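Local coordinates for putative D-lactate dehydrogenase (Chlamydomonas reinhardtii, PDB 4ZGS), which reduces pyruvate, probably to D-lactate with NADH as donor, in the fermentative metabolism of green algal chloroplasts, at the interface of chains A and B. Coordinates in Å, arbitrary orientation; residue numbers count along the deposited sequence, not the author numbering. Chains: chain A/B, Putative D-lactate dehydrogenase.

The interface of chains A and B. Residues chain A 300-303, 305; chain B 164-167.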
ATOM      1  N   LEU A 300      13.472 -17.575   1.907  1.00 55.45           N
ATOM      2  CA  LEU A 300      12.928 -16.212   1.844  1.00 57.46           C
ATOM      3  C   LEU A 300      12.227 -15.916   0.507  1.00 60.59           C
ATOM      4  O   LEU A 300      11.049 -15.555   0.481  1.00 59.76           O
ATOM      5  CB  LEU A 300      14.031 -15.181   2.104  1.00 56.44           C
ATOM      6  CG  LEU A 300      13.626 -13.706   2.237  1.00 58.46           C
ATOM      7  CD1 LEU A 300      12.680 -13.474   3.410  1.00 46.56           C
ATOM      8  CD2 LEU A 300      14.854 -12.774   2.309  1.00 60.32           C
ATOM      9  N   PHE A 301      12.956 -15.995  -0.599  1.00 62.58           N
ATOM     10  CA  PHE A 301      12.353 -15.682  -1.899  1.00 62.30           C
ATOM     11  C   PHE A 301      11.450 -16.780  -2.503  1.00 58.76           C
ATOM     12  O   PHE A 301      11.511 -17.957  -2.139  1.00 53.76           O
ATOM     13  CB  PHE A 301      13.430 -15.299  -2.906  1.00 63.44           C
ATOM     14  CG  PHE A 301      13.871 -13.867  -2.812  1.00 66.88           C
ATOM     15  CD1 PHE A 301      14.364 -13.348  -1.624  1.00 72.58           C
ATOM     16  CD2 PHE A 301      13.782 -13.024  -3.921  1.00 72.11           C
ATOM     17  CE1 PHE A 301      14.780 -12.005  -1.548  1.00 75.89           C
ATOM     18  CE2 PHE A 301      14.197 -11.689  -3.855  1.00 72.67           C
ATOM     19  CZ  PHE A 301      14.695 -11.181  -2.667  1.00 71.46           C
ATOM     20  N   PHE A 302      10.613 -16.354  -3.442  1.00 57.84           N
ATOM     21  CA  PHE A 302       9.658 -17.223  -4.127  1.00 54.17           C
ATOM     22  C   PHE A 302       8.577 -17.789  -3.204  1.00 45.32           C
ATOM     23  O   PHE A 302       7.879 -18.736  -3.554  1.00 51.93           O
ATOM     24  CB  PHE A 302      10.382 -18.395  -4.779  1.00 54.09           C
ATOM     25  CG  PHE A 302      11.620 -18.027  -5.544  1.00 53.53           C
ATOM     26  CD1 PHE A 302      11.533 -17.355  -6.753  1.00 50.86           C
ATOM     27  CD2 PHE A 302      12.870 -18.409  -5.077  1.00 55.40           C
ATOM     28  CE1 PHE A 302      12.672 -17.046  -7.468  1.00 61.82           C
ATOM     29  CE2 PHE A 302      14.014 -18.114  -5.792  1.00 62.12           C
ATOM     30  CZ  PHE A 302      13.920 -17.430  -6.991  1.00 63.68           C
ATOM     31  N   VAL A 303       8.395 -17.153  -2.063  1.00 40.14           N
ATOM     32  CA  VAL A 303       7.349 -17.528  -1.133  1.00 43.83           C
ATOM     33  C   VAL A 303       6.525 -16.290  -0.803  1.00 49.40           C
ATOM     34  O   VAL A 303       7.079 -15.204  -0.606  1.00 43.48           O
ATOM     35  CB  VAL A 303       7.889 -18.095   0.176  1.00 44.20           C
ATOM     36  CG1 VAL A 303       6.728 -18.305   1.136  1.00 43.41           C
ATOM     37  CG2 VAL A 303       8.646 -19.391  -0.051  1.00 40.00           C
ATOM     38  N   HIS A 305       4.894 -14.881   2.102  1.00 42.01           N
ATOM     39  CA  HIS A 305       4.821 -15.090   3.550  1.00 36.48           C
ATOM     40  C   HIS A 305       3.550 -14.494   4.152  1.00 32.53           C
ATOM     41  O   HIS A 305       3.299 -14.700   5.326  1.00 39.91           O
ATOM     42  CB  HIS A 305       6.045 -14.502   4.254  1.00 38.14           C
ATOM     43  CG  HIS A 305       7.336 -15.100   3.788  1.00 42.85           C
ATOM     44  ND1 HIS A 305       7.789 -16.325   4.221  1.00 48.20           N
ATOM     45  CD2 HIS A 305       8.266 -14.644   2.915  1.00 41.45           C
ATOM     46  CE1 HIS A 305       8.943 -16.604   3.638  1.00 46.15           C
ATOM     47  NE2 HIS A 305       9.257 -15.597   2.846  1.00 46.75           N
TER
ATOM     48  N   GLY B 164       5.699  -8.521   2.109  1.00 41.18           N
ATOM     49  CA  GLY B 164       6.328  -9.811   2.377  1.00 33.72           C
ATOM     50  C   GLY B 164       5.817 -10.933   1.486  1.00 35.41           C
ATOM     51  O   GLY B 164       6.019 -12.109   1.782  1.00 40.31           O
ATOM     52  N   ASN B 165       5.146 -10.576   0.393  1.00 35.60           N
ATOM     53  CA  ASN B 165       4.877 -11.526  -0.688  1.00 30.35           C
ATOM     54  C   ASN B 165       6.011 -11.389  -1.656  1.00 35.27           C
ATOM     55  O   ASN B 165       6.066 -10.433  -2.409  1.00 41.88           O
ATOM     56  CB  ASN B 165       3.536 -11.223  -1.383  1.00 30.13           C
ATOM     57  CG  ASN B 165       3.225 -12.143  -2.553  1.00 34.71           C
ATOM     58  OD1 ASN B 165       4.006 -13.039  -2.927  1.00 35.08           O
ATOM     59  ND2 ASN B 165       2.041 -11.947  -3.125  1.00 38.41           N
ATOM     60  N   TYR B 166       6.895 -12.378  -1.621  1.00 43.82           N
ATOM     61  CA  TYR B 166       8.061 -12.541  -2.495  1.00 43.37           C
ATOM     62  C   TYR B 166       7.781 -13.581  -3.623  1.00 42.26           C
ATOM     63  O   TYR B 166       8.710 -14.120  -4.221  1.00 40.58           O
ATOM     64  CB  TYR B 166       9.298 -12.940  -1.673  1.00 44.07           C
ATOM     65  CG  TYR B 166       9.541 -12.100  -0.426  1.00 44.15           C
ATOM     66  CD1 TYR B 166       9.193 -10.752  -0.375  1.00 47.82           C
ATOM     67  CD2 TYR B 166      10.117 -12.664   0.704  1.00 49.98           C
ATOM     68  CE1 TYR B 166       9.424  -9.982   0.770  1.00 50.29           C
ATOM     69  CE2 TYR B 166      10.344 -11.920   1.854  1.00 53.81           C
ATOM     70  CZ  TYR B 166       9.997 -10.574   1.887  1.00 56.13           C
ATOM     71  OH  TYR B 166      10.231  -9.839   3.040  1.00 61.04           O
ATOM     72  N   SER B 167       6.526 -13.983  -3.818  1.00 41.25           N
ATOM     73  CA  SER B 167       6.232 -14.944  -4.895  1.00 39.81           C
ATOM     74  C   SER B 167       6.324 -14.299  -6.293  1.00 41.34           C
ATOM     75  O   SER B 167       6.233 -13.058  -6.430  1.00 40.53           O
ATOM     76  CB  SER B 167       4.861 -15.571  -4.675  1.00 33.84           C
ATOM     77  OG  SER B 167       3.848 -14.627  -4.976  1.00 39.90           O
TER
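Amide oxygen OD1 of B:Asn165 is held twice by B:Ser167, the residue that sits beside A:Val303 across the interface. The hydroxyl OG of B:Ser167 lies 2.6 Å from OD1 of B:Asn165, meeting a lone pair within the plane of the amide, and the backbone N of B:Ser167 donates to the same oxygen at 2.8 Å, closing an Asx turn. This turn, which follows helix 154-163, illustrates how bonds within one chain can hold the shape of a loop that its partner reads. Its backbone runs opposite in sense to the A segment: B:Tyr166 N donates to A:Val303 O, and A:His305 N, at the start of the 3-10 helix 305-307, gives its hydrogen to B:Gly164 O, each at 3.0 Å. A bond from A:Phe302 N to B:Tyr166 O is weak. B:Tyr166 buries 86 Å² here, far more than its neighbours. With CG beside its backbone N (chi1 -48°), its ring turns over B:Gly164 O and towards A:Leu300 and A:His305. The A:His305 ring presents its CD2 edge to the CD2 atom of B:Tyr166 at 3.5 Å, the planes standing 73° apart, edge-to-face. The same edge of the imidazole is steadied within chain A: NE2 donates at 3.0 Å to A:Leu300 O, in the plane of that carbonyl, which should limit the ring's rotation and would favour the tautomer with its proton on NE2. Branch CD1 of A:Leu300, carried by a CG anti to its backbone N (chi1 -173°), leans on the CE2 edge of the tyrosine. Backbone pairing thus appears to set the register while one aromatic supplies the largest single share of the buried surface. With its two-fold twin, the patch joins chains A and B in the crystal and probably contributes to the dimer common among D-2-hydroxyacid dehydrogenases.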